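Local coordinates for pyocin S5 (PDB 6THK), which is a channel-forming bacteriocin that probably kills bacteria related to its producer by opening pores that depolarise their cytoplasmic membrane, at residues 239-244 with 297-302; 325-330 with 408-413; 347-352 with 457-462; 444-447 with 452-455. The protein carries 1 engineered substitution. All coordinates share one frame; numbering follows the deposited sequence.

How the interactions relate
Interaction 1 stands apart: its centre is 38 Å or more from the others, and it ties helix 237-267 to helix 272-338 in the elongated part of the molecule, with leucine methyls inside and a glutamate whose carboxylate pairs with an arginine of its own helix. Helix 272-338 runs on into interaction 2, where it meets the end of helix 396-409 in a small, partly buried contact. Interactions 3 and 4 are buried, share helix 451-464, and rely on aromatic rings against alanine and leucine methyls. Interactions 2, 3 and 4 touch one another inside the pore-forming domain: Phe410 of interaction 2 packs on Ala350 and Phe459 of interaction 3, and on Ser452 and Val455 of interaction 4.

Interaction 1 (239-244 with 297-302); sequences QWLERA and VKLNAE
Leu241 and Leu299 form the apolar heart of this contact, one from each of two neighbouring helices, 237-267 and 272-338, which run nearly antiparallel as a helical hairpin. Their segment axes pass 10.2 Å apart with 155° between directions. Leu241 CD2 meets Leu299 CD2 at 3.8 Å, the two side chains slanting past one another. The other branch of Leu299 turns to the backbone one turn along: CD1 lies 3.6 Å from Ala244 C and 3.9 Å from Ala244 CB. The small alanine lets this methyl settle directly against the main chain.

A second kind of contact joins Leu241 to the aliphatic part of Glu302. The glutamate's CG stands trans to its own backbone N (chi1 -178°), and the chain then bends at chi2, crossing Leu241 at about a right angle. Glu302 CG sits 3.8 Å from Leu241 CD1 and nearly as close to CD2, so that one methylene touches both methyls.

The polar end of Glu302 is used within its own helix, where OE2 makes a salt bridge with Arg305. Leu299 also packs on Thr245 and Val248, and Leu241 on Thr303 and Arg306, extending the seam along the predicted coiled coil. The chemistry implies a hairpin held by aliphatic contact between its helices, with charge kept at the margin and a glutamate giving its methylene across the contact and its carboxylate to its own helix.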
loop_
_atom_site.group_PDB
_atom_site.type_symbol
_atom_site.label_atom_id
_atom_site.label_comp_id
_atom_site.label_asym_id
_atom_site.label_seq_id
_atom_site.Cartn_x
_atom_site.Cartn_y
_atom_site.Cartn_z
ATOM N N GLN A 239 14.029 -7.675 -3.834
ATOM C CA GLN A 239 13.461 -7.456 -5.166
ATOM C C GLN A 239 11.973 -7.100 -5.110
ATOM O O GLN A 239 11.567 -6.129 -5.763
ATOM C CB GLN A 239 13.670 -8.677 -6.062
ATOM C CG GLN A 239 15.063 -8.781 -6.671
ATOM C CD GLN A 239 15.245 -10.112 -7.354
ATOM O OE1 GLN A 239 14.744 -10.354 -8.457
ATOM N NE2 GLN A 239 15.948 -11.019 -6.700
ATOM N N TRP A 240 11.156 -7.883 -4.342
ATOM C CA TRP A 240 9.724 -7.611 -4.249
ATOM C C TRP A 240 9.442 -6.400 -3.359
ATOM O O TRP A 240 8.433 -5.730 -3.586
ATOM C CB TRP A 240 8.871 -8.846 -3.891
ATOM C CG TRP A 240 8.846 -9.289 -2.457
ATOM C CD1 TRP A 240 8.310 -8.616 -1.395
ATOM C CD2 TRP A 240 9.200 -10.596 -1.966
ATOM N NE1 TRP A 240 8.409 -9.379 -0.250
ATOM C CE2 TRP A 240 8.944 -10.605 -0.573
ATOM C CE3 TRP A 240 9.748 -11.748 -2.561
ATOM C CZ2 TRP A 240 9.207 -11.724 0.228
ATOM C CZ3 TRP A 240 10.008 -12.854 -1.764
ATOM C CH2 TRP A 240 9.738 -12.836 -0.389
ATOM N N LEU A 241 10.356 -6.070 -2.456
ATOM C CA LEU A 241 10.200 -4.893 -1.619
ATOM C C LEU A 241 10.412 -3.660 -2.490
ATOM O O LEU A 241 9.704 -2.677 -2.354
ATOM C CB LEU A 241 11.191 -4.903 -0.463
ATOM C CG LEU A 241 10.731 -5.648 0.785
ATOM C CD1 LEU A 241 11.890 -5.902 1.727
ATOM C CD2 LEU A 241 9.615 -4.904 1.489
ATOM N N GLU A 242 11.398 -3.722 -3.378
ATOM C CA GLU A 242 11.678 -2.627 -4.315
ATOM C C GLU A 242 10.439 -2.330 -5.195
ATOM O O GLU A 242 10.061 -1.171 -5.342
ATOM C CB GLU A 242 12.887 -2.957 -5.201
ATOM C CG GLU A 242 14.185 -2.330 -4.726
ATOM C CD GLU A 242 15.324 -2.367 -5.730
ATOM O OE1 GLU A 242 16.450 -2.745 -5.332
ATOM O OE2 GLU A 242 15.099 -2.005 -6.908
ATOM N N ARG A 243 9.809 -3.386 -5.750
ATOM C CA ARG A 243 8.620 -3.302 -6.588
ATOM C C ARG A 243 7.438 -2.733 -5.791
ATOM O O ARG A 243 6.742 -1.861 -6.302
ATOM C CB ARG A 243 8.285 -4.678 -7.199
ATOM C CG ARG A 243 7.030 -4.699 -8.071
ATOM C CD ARG A 243 6.805 -6.048 -8.733
ATOM N NE ARG A 243 7.501 -6.164 -10.015
ATOM C CZ ARG A 243 7.212 -7.073 -10.943
ATOM N NH1 ARG A 243 6.247 -7.961 -10.733
ATOM N NH2 ARG A 243 7.886 -7.103 -12.084
ATOM N N ALA A 244 7.239 -3.190 -4.537
ATOM C CA ALA A 244 6.140 -2.708 -3.692
ATOM C C ALA A 244 6.357 -1.253 -3.316
ATOM O O ALA A 244 5.392 -0.498 -3.267
ATOM C CB ALA A 244 6.004 -3.562 -2.453
ATOM N N VAL A 297 6.448 3.663 5.135
ATOM C CA VAL A 297 7.306 3.658 6.331
ATOM C C VAL A 297 7.687 2.206 6.694
ATOM O O VAL A 297 8.875 1.922 6.924
ATOM C CB VAL A 297 6.649 4.418 7.521
ATOM C CG1 VAL A 297 7.336 4.098 8.847
ATOM C CG2 VAL A 297 6.641 5.924 7.276
ATOM N N LYS A 298 6.676 1.299 6.726
ATOM C CA LYS A 298 6.875 -0.121 7.028
ATOM C C LYS A 298 7.784 -0.754 5.968
ATOM O O LYS A 298 8.659 -1.532 6.323
ATOM C CB LYS A 298 5.536 -0.899 7.101
ATOM C CG LYS A 298 4.396 -0.245 7.885
ATOM C CD LYS A 298 4.426 -0.474 9.406
ATOM C CE LYS A 298 4.573 0.822 10.199
ATOM N NZ LYS A 298 3.496 1.824 9.901
ATOM N N LEU A 299 7.588 -0.399 4.673
ATOM C CA LEU A 299 8.388 -0.910 3.558
ATOM C C LEU A 299 9.856 -0.480 3.654
ATOM O O LEU A 299 10.734 -1.272 3.331
ATOM C CB LEU A 299 7.813 -0.476 2.198
ATOM C CG LEU A 299 6.520 -1.121 1.678
ATOM C CD1 LEU A 299 6.256 -0.694 0.245
ATOM C CD2 LEU A 299 6.559 -2.636 1.741
ATOM N N ASN A 300 10.112 0.772 4.076
ATOM C CA ASN A 300 11.444 1.347 4.241
ATOM C C ASN A 300 12.201 0.658 5.358
ATOM O O ASN A 300 13.396 0.410 5.225
ATOM C CB ASN A 300 11.346 2.834 4.543
ATOM C CG ASN A 300 10.906 3.686 3.387
ATOM O OD1 ASN A 300 10.923 3.274 2.215
ATOM N ND2 ASN A 300 10.523 4.910 3.710
ATOM N N ALA A 301 11.489 0.342 6.449
ATOM C CA ALA A 301 12.019 -0.327 7.620
ATOM C C ALA A 301 12.397 -1.770 7.270
ATOM O O ALA A 301 13.522 -2.193 7.564
ATOM C CB ALA A 301 10.992 -0.288 8.743
ATOM N N GLU A 302 11.470 -2.473 6.634
ATOM C CA GLU A 302 11.657 -3.850 6.219
ATOM C C GLU A 302 12.794 -3.957 5.214
ATOM O O GLU A 302 13.571 -4.896 5.251
ATOM C CB GLU A 302 10.354 -4.388 5.632
ATOM C CG GLU A 302 10.394 -5.835 5.193
ATOM C CD GLU A 302 10.746 -6.782 6.318
ATOM O OE1 GLU A 302 11.880 -7.293 6.324
ATOM O OE2 GLU A 302 9.890 -7.025 7.188
#

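Interaction 2 (325-330 with 408-413); sequences KFTADF and KGFGVV
The first torsion of Thr327 (chi1 -53°) sets its CG2 opposite the backbone N and its OG1 beside that N, which brings the methyl against the ring of Phe410 and leaves the oxygen facing Gly409, with OG1 4.2 Å from Gly409 CA. Phe410 has its CG opposite its own carbonyl carbon (chi1 -59°), a setting that brings the ring back to the threonine. It sits at a Schellman motif at the C-terminal end of helix 396-409: Gly411, with a positive phi of 62°, is the first residue to leave helical geometry, and its N bonds to Lys408 O at 2.8 Å.

Gly409 has no side chain, and here the two backbones come close, with Thr327 CA and Gly409 CA 6.4 Å apart. Thr327 OG1 is not idle in this apolar setting, since it is hydrogen-bonded within its own helix to Ala323 O. Nearby, Phe326 and Phe330 of the long helix meet Phe406, so aromatic rings also join the two helices here, within the pore-forming domain.

The Phe410 ring lies obliquely to its threonine partner, and Thr327 CG2 approaches the far part of it, 3.9 Å from Phe410 CE1 and 4.1 Å from Phe410 CZ.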
loop_
_atom_site.group_PDB
_atom_site.type_symbol
_atom_site.label_atom_id
_atom_site.label_comp_id
_atom_site.label_asym_id
_atom_site.label_seq_id
_atom_site.Cartn_x
_atom_site.Cartn_y
_atom_site.Cartn_z
ATOM N N LYS A 325 41.851 -19.262 3.991
ATOM C CA LYS A 325 43.117 -18.542 3.807
ATOM C C LYS A 325 44.067 -18.837 4.990
ATOM O O LYS A 325 45.245 -19.119 4.771
ATOM C CB LYS A 325 42.808 -17.043 3.745
ATOM C CG LYS A 325 43.909 -16.125 3.246
ATOM C CD LYS A 325 43.523 -14.641 3.481
ATOM C CE LYS A 325 42.243 -14.181 2.786
ATOM N NZ LYS A 325 41.754 -12.877 3.309
ATOM N N PHE A 326 43.538 -18.792 6.231
ATOM C CA PHE A 326 44.247 -19.050 7.487
ATOM C C PHE A 326 44.791 -20.479 7.532
ATOM O O PHE A 326 45.916 -20.675 7.976
ATOM C CB PHE A 326 43.298 -18.802 8.670
ATOM C CG PHE A 326 43.886 -19.025 10.038
ATOM C CD1 PHE A 326 44.614 -18.023 10.672
ATOM C CD2 PHE A 326 43.668 -20.215 10.721
ATOM C CE1 PHE A 326 45.128 -18.218 11.956
ATOM C CE2 PHE A 326 44.187 -20.408 12.000
ATOM C CZ PHE A 326 44.915 -19.408 12.606
ATOM N N THR A 327 43.980 -21.472 7.099
ATOM C CA THR A 327 44.395 -22.871 7.037
ATOM C C THR A 327 45.542 -22.999 6.011
ATOM O O THR A 327 46.563 -23.581 6.350
ATOM C CB THR A 327 43.210 -23.798 6.770
ATOM O OG1 THR A 327 42.189 -23.528 7.727
ATOM C CG2 THR A 327 43.598 -25.267 6.869
ATOM N N ALA A 328 45.396 -22.402 4.795
ATOM C CA ALA A 328 46.458 -22.404 3.771
ATOM C C ALA A 328 47.739 -21.712 4.276
ATOM O O ALA A 328 48.836 -22.194 4.005
ATOM C CB ALA A 328 45.975 -21.725 2.499
ATOM N N ASP A 329 47.585 -20.618 5.008
ATOM C CA ASP A 329 48.719 -19.888 5.548
ATOM C C ASP A 329 49.430 -20.672 6.643
ATOM O O ASP A 329 50.640 -20.587 6.795
ATOM C CB ASP A 329 48.264 -18.545 6.108
ATOM C CG ASP A 329 48.025 -17.523 5.036
ATOM O OD1 ASP A 329 47.888 -17.921 3.868
ATOM O OD2 ASP A 329 47.970 -16.323 5.358
ATOM N N PHE A 330 48.674 -21.467 7.386
ATOM C CA PHE A 330 49.245 -22.242 8.475
ATOM C C PHE A 330 50.294 -23.215 7.954
ATOM O O PHE A 330 51.328 -23.382 8.567
ATOM C CB PHE A 330 48.136 -22.974 9.229
ATOM C CG PHE A 330 48.628 -23.933 10.268
ATOM C CD1 PHE A 330 49.199 -23.479 11.435
ATOM C CD2 PHE A 330 48.487 -25.286 10.088
ATOM C CE1 PHE A 330 49.637 -24.360 12.396
ATOM C CE2 PHE A 330 48.919 -26.174 11.044
ATOM C CZ PHE A 330 49.498 -25.712 12.200
ATOM N N LYS A 408 36.160 -24.071 10.738
ATOM C CA LYS A 408 35.435 -23.450 9.635
ATOM C C LYS A 408 36.060 -23.908 8.296
ATOM O O LYS A 408 35.349 -24.453 7.465
ATOM C CB LYS A 408 35.473 -21.930 9.773
ATOM C CG LYS A 408 34.265 -21.353 10.505
ATOM C CD LYS A 408 34.239 -19.825 10.468
ATOM C CE LYS A 408 33.119 -19.260 11.306
ATOM N NZ LYS A 408 33.156 -17.775 11.351
ATOM N N GLY A 409 37.386 -23.781 8.166
ATOM C CA GLY A 409 38.150 -24.196 6.993
ATOM C C GLY A 409 37.880 -25.626 6.557
ATOM O O GLY A 409 37.723 -25.887 5.357
ATOM N N PHE A 410 37.790 -26.558 7.544
ATOM C CA PHE A 410 37.496 -27.982 7.340
ATOM C C PHE A 410 35.991 -28.268 7.233
ATOM O O PHE A 410 35.599 -29.393 6.930
ATOM C CB PHE A 410 38.123 -28.836 8.466
ATOM C CG PHE A 410 39.624 -28.748 8.618
ATOM C CD1 PHE A 410 40.457 -28.696 7.499
ATOM C CD2 PHE A 410 40.215 -28.798 9.879
ATOM C CE1 PHE A 410 41.846 -28.620 7.643
ATOM C CE2 PHE A 410 41.606 -28.737 10.020
ATOM C CZ PHE A 410 42.410 -28.654 8.901
ATOM N N GLY A 411 35.163 -27.258 7.474
ATOM C CA GLY A 411 33.713 -27.409 7.394
ATOM C C GLY A 411 33.151 -28.403 8.392
ATOM O O GLY A 411 32.393 -29.301 8.016
ATOM N N VAL A 412 33.588 -28.286 9.654
ATOM C CA VAL A 412 33.145 -29.109 10.779
ATOM C C VAL A 412 32.452 -28.148 11.752
ATOM O O VAL A 412 32.819 -26.959 11.791
ATOM C CB VAL A 412 34.267 -29.975 11.442
ATOM C CG1 VAL A 412 34.775 -31.054 10.494
ATOM C CG2 VAL A 412 35.418 -29.138 11.964
ATOM N N VAL A 413 31.406 -28.616 12.467
ATOM C CA VAL A 413 30.706 -27.720 13.402
ATOM C C VAL A 413 31.592 -27.372 14.615
ATOM O O VAL A 413 32.465 -28.170 15.005
ATOM C CB VAL A 413 29.261 -28.169 13.826
ATOM C CG1 VAL A 413 28.292 -28.111 12.645
ATOM C CG2 VAL A 413 29.248 -29.556 14.487
#

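Interaction 3 (347-352 with 457-462); sequences RQLAEG and IAFATA
The carbonyl oxygen of Ile457, in the helix that sends Phe459 across to Leu349 and Ala350, is gripped twice by one residue. Thr461 OG1 donates to Ile457 O over 2.7 Å, tilted 24° from the carbonyl plane, while Thr461 N makes the usual helix bond to the same oxygen at 3.2 Å from the opposite face. The threonine hydroxyl thus returns its proton to the helix one turn back, and it is also hydrogen-bonded to Tyr423 OH, which leaves the group well provided for among buried apolar neighbours.

Across the contact everything is apolar and turns on the Phe459 ring. With chi1 at -67°, its CG lies beside the backbone N and the ring reaches out to the other helix, bridging backbones whose CA atoms at Ala350 and Phe459 are still 9.3 Å apart. Ala350 CB comes to within 4.0 Å of Phe459 CE2. Further round the ring, and on the same side of its plane, Leu349 CD2 stands 4.3 Å from Phe459 CE1, a looser touch; both methyls approach obliquely.

The setting is the helical bundle of the pore-forming domain. The predicted membrane-spanning stretch starts in helix 451-464, which with helix 468-481 probably corresponds to the hydrophobic hairpin of channel-forming colicins. Helix 340-353 packs on both members, since Leu349 also touches Met476. Two more rings pack on Phe459: that of Phe330 meets it with the planes about 35° apart, and Phe410 packs on it as well.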
loop_
_atom_site.group_PDB
_atom_site.type_symbol
_atom_site.label_atom_id
_atom_site.label_comp_id
_atom_site.label_asym_id
_atom_site.label_seq_id
_atom_site.Cartn_x
_atom_site.Cartn_y
_atom_site.Cartn_z
ATOM N N ARG A 347 49.755 -31.450 6.403
ATOM C CA ARG A 347 48.844 -31.499 5.249
ATOM C C ARG A 347 48.273 -32.903 5.010
ATOM O O ARG A 347 47.094 -33.021 4.701
ATOM C CB ARG A 347 49.515 -30.946 3.990
ATOM C CG ARG A 347 48.524 -30.632 2.884
ATOM C CD ARG A 347 49.237 -30.156 1.638
ATOM N NE ARG A 347 49.889 -28.856 1.817
ATOM C CZ ARG A 347 49.260 -27.690 1.714
ATOM N NH1 ARG A 347 47.950 -27.651 1.469
ATOM N NH2 ARG A 347 49.935 -26.554 1.839
ATOM N N GLN A 348 49.093 -33.951 5.164
ATOM C CA GLN A 348 48.622 -35.326 5.008
ATOM C C GLN A 348 47.700 -35.706 6.168
ATOM O O GLN A 348 46.744 -36.459 5.948
ATOM C CB GLN A 348 49.781 -36.312 4.903
ATOM C CG GLN A 348 50.410 -36.357 3.507
ATOM C CD GLN A 348 51.205 -37.617 3.319
ATOM O OE1 GLN A 348 50.684 -38.722 3.453
ATOM N NE2 GLN A 348 52.490 -37.483 3.024
ATOM N N LEU A 349 47.963 -35.163 7.391
ATOM C CA LEU A 349 47.104 -35.405 8.548
ATOM C C LEU A 349 45.706 -34.849 8.280
ATOM O O LEU A 349 44.735 -35.581 8.420
ATOM C CB LEU A 349 47.708 -34.844 9.864
ATOM C CG LEU A 349 46.936 -35.161 11.156
ATOM C CD1 LEU A 349 47.002 -36.651 11.489
ATOM C CD2 LEU A 349 47.495 -34.381 12.329
ATOM N N ALA A 350 45.619 -33.574 7.834
ATOM C CA ALA A 350 44.376 -32.879 7.498
ATOM C C ALA A 350 43.589 -33.515 6.345
ATOM O O ALA A 350 42.347 -33.574 6.405
ATOM C CB ALA A 350 44.661 -31.421 7.189
ATOM N N GLU A 351 44.305 -33.976 5.288
ATOM C CA GLU A 351 43.688 -34.610 4.115
ATOM C C GLU A 351 43.195 -36.031 4.406
ATOM O O GLU A 351 42.131 -36.426 3.923
ATOM C CB GLU A 351 44.660 -34.622 2.934
ATOM C CG GLU A 351 44.058 -35.137 1.635
ATOM C CD GLU A 351 42.793 -34.456 1.127
ATOM O OE1 GLU A 351 42.582 -33.253 1.422
ATOM O OE2 GLU A 351 42.049 -35.117 0.365
ATOM N N GLY A 352 43.980 -36.782 5.166
ATOM C CA GLY A 352 43.646 -38.148 5.542
ATOM C C GLY A 352 42.508 -38.261 6.537
ATOM O O GLY A 352 41.995 -39.361 6.743
ATOM N N ILE A 457 42.320 -29.231 16.475
ATOM C CA ILE A 457 42.853 -29.185 17.824
ATOM C C ILE A 457 44.377 -29.285 17.779
ATOM O O ILE A 457 45.071 -28.547 18.465
ATOM C CB ILE A 457 42.266 -30.322 18.672
ATOM C CG1 ILE A 457 40.832 -29.989 19.065
ATOM C CG2 ILE A 457 43.117 -30.580 19.894
ATOM C CD1 ILE A 457 40.107 -31.121 19.743
ATOM N N ALA A 458 44.883 -30.198 16.960
ATOM C CA ALA A 458 46.331 -30.392 16.766
ATOM C C ALA A 458 47.001 -29.124 16.237
ATOM O O ALA A 458 48.019 -28.687 16.761
ATOM C CB ALA A 458 46.572 -31.554 15.812
ATOM N N PHE A 459 46.409 -28.529 15.225
ATOM C CA PHE A 459 46.891 -27.315 14.577
ATOM C C PHE A 459 46.731 -26.076 15.488
ATOM O O PHE A 459 47.670 -25.280 15.568
ATOM C CB PHE A 459 46.195 -27.122 13.211
ATOM C CG PHE A 459 46.509 -28.134 12.109
ATOM C CD1 PHE A 459 47.312 -29.244 12.360
ATOM C CD2 PHE A 459 45.993 -27.973 10.823
ATOM C CE1 PHE A 459 47.617 -30.160 11.336
ATOM C CE2 PHE A 459 46.294 -28.888 9.811
ATOM C CZ PHE A 459 47.112 -29.969 10.073
ATOM N N ALA A 460 45.561 -25.922 16.192
ATOM C CA ALA A 460 45.306 -24.784 17.119
ATOM C C ALA A 460 46.379 -24.729 18.221
ATOM O O ALA A 460 46.821 -23.642 18.608
ATOM C CB ALA A 460 43.913 -24.886 17.738
ATOM N N THR A 461 46.846 -25.917 18.657
ATOM C CA THR A 461 47.927 -26.094 19.631
ATOM C C THR A 461 49.258 -25.488 19.126
ATOM O O THR A 461 49.888 -24.751 19.867
ATOM C CB THR A 461 48.050 -27.576 19.989
ATOM O OG1 THR A 461 46.796 -28.003 20.518
ATOM C CG2 THR A 461 49.129 -27.840 21.013
ATOM N N ALA A 462 49.679 -25.783 17.875
ATOM C CA ALA A 462 50.918 -25.262 17.281
ATOM C C ALA A 462 50.946 -23.741 17.198
ATOM O O ALA A 462 52.025 -23.168 17.174
ATOM C CB ALA A 462 51.103 -25.842 15.890
#

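Interaction 4 (444-447 with 452-455); sequences TLAA and SWLV
The indole of Trp453 presents its edge to the end of helix 436-446: Leu445 and Ala446 both meet the six-membered ring near its plane, and neither of them lies over a face. Ala446 CB is tight against the rim, 3.4 Å from Trp453 CZ3 and 3.7 Å from CE3. One atom further round, Leu445 CD2 sits 4.0 Å from Trp453 CH2, its side chain crossing that of the tryptophan at about a right angle.

The tryptophan can reach this far because chi1 of -173° puts CG on the far side of CB from the backbone N, sending the ring out toward the preceding helix. Leu454, the next residue, adds a marginal touch, with CD2 4.5 Å from Ala446 CB.

The two helices are linked by a short connection, so this is a local packing of two successive helices at the entry to helix 451-464, where the predicted membrane-spanning stretch begins. Trp453 is also packed by Leu403 and Ser407 of helix 396-409 and by Lys415, and Leu445 touches Ile417.

With methyl groups on one side and the carbon edge of an indole on the other, the contact depends on close fit and exclusion of water; no polar bond between these two segments sets their spacing.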
loop_
_atom_site.group_PDB
_atom_site.type_symbol
_atom_site.label_atom_id
_atom_site.label_comp_id
_atom_site.label_asym_id
_atom_site.label_seq_id
_atom_site.Cartn_x
_atom_site.Cartn_y
_atom_site.Cartn_z
ATOM N N THR A 444 36.061 -39.584 24.789
ATOM C CA THR A 444 34.957 -39.078 25.565
ATOM C C THR A 444 34.585 -37.675 25.128
ATOM O O THR A 444 33.423 -37.363 24.923
ATOM C CB THR A 444 35.372 -39.001 27.035
ATOM O OG1 THR A 444 35.428 -40.321 27.577
ATOM C CG2 THR A 444 34.400 -38.159 27.822
ATOM N N LEU A 445 35.595 -36.839 24.956
ATOM C CA LEU A 445 35.388 -35.450 24.566
ATOM C C LEU A 445 34.786 -35.283 23.181
ATOM O O LEU A 445 33.873 -34.497 22.978
ATOM C CB LEU A 445 36.713 -34.700 24.654
ATOM C CG LEU A 445 36.812 -33.355 23.957
ATOM C CD1 LEU A 445 36.383 -32.253 24.907
ATOM C CD2 LEU A 445 38.236 -33.142 23.485
ATOM N N ALA A 446 35.289 -36.070 22.243
ATOM C CA ALA A 446 34.866 -36.024 20.850
ATOM C C ALA A 446 34.230 -37.265 20.226
ATOM O O ALA A 446 34.347 -37.460 19.027
ATOM C CB ALA A 446 36.031 -35.580 19.988
ATOM N N ALA A 447 33.568 -38.103 21.010
ATOM C CA ALA A 447 32.878 -39.270 20.455
ATOM C C ALA A 447 31.844 -38.812 19.406
ATOM O O ALA A 447 31.129 -37.826 19.616
ATOM C CB ALA A 447 32.191 -40.055 21.557
ATOM N N SER A 452 38.573 -34.435 11.406
ATOM C CA SER A 452 39.105 -33.114 11.092
ATOM C C SER A 452 39.072 -32.162 12.298
ATOM O O SER A 452 39.913 -31.289 12.400
ATOM C CB SER A 452 38.353 -32.504 9.915
ATOM O OG SER A 452 38.234 -33.439 8.867
ATOM N N TRP A 453 38.079 -32.298 13.178
ATOM C CA TRP A 453 38.013 -31.488 14.384
ATOM C C TRP A 453 39.243 -31.744 15.263
ATOM O O TRP A 453 39.803 -30.813 15.821
ATOM C CB TRP A 453 36.734 -31.760 15.176
ATOM C CG TRP A 453 36.587 -30.823 16.310
ATOM C CD1 TRP A 453 36.422 -29.481 16.235
ATOM C CD2 TRP A 453 36.632 -31.144 17.697
ATOM N NE1 TRP A 453 36.348 -28.942 17.486
ATOM C CE2 TRP A 453 36.471 -29.944 18.405
ATOM C CE3 TRP A 453 36.782 -32.329 18.412
ATOM C CZ2 TRP A 453 36.461 -29.896 19.785
ATOM C CZ3 TRP A 453 36.773 -32.274 19.780
ATOM C CH2 TRP A 453 36.610 -31.070 20.454
ATOM N N LEU A 454 39.665 -33.003 15.369
ATOM C CA LEU A 454 40.862 -33.379 16.118
ATOM C C LEU A 454 42.090 -32.732 15.492
ATOM O O LEU A 454 42.984 -32.284 16.192
ATOM C CB LEU A 454 41.069 -34.884 16.090
ATOM C CG LEU A 454 40.264 -35.781 17.009
ATOM C CD1 LEU A 454 40.888 -37.165 17.022
ATOM C CD2 LEU A 454 40.204 -35.195 18.406
ATOM N N VAL A 455 42.129 -32.706 14.159
ATOM C CA VAL A 455 43.211 -32.088 13.406
ATOM C C VAL A 455 43.254 -30.593 13.696
ATOM O O VAL A 455 44.319 -30.019 13.809
ATOM C CB VAL A 455 43.100 -32.352 11.898
ATOM C CG1 VAL A 455 44.273 -31.728 11.172
ATOM C CG2 VAL A 455 43.057 -33.844 11.625
#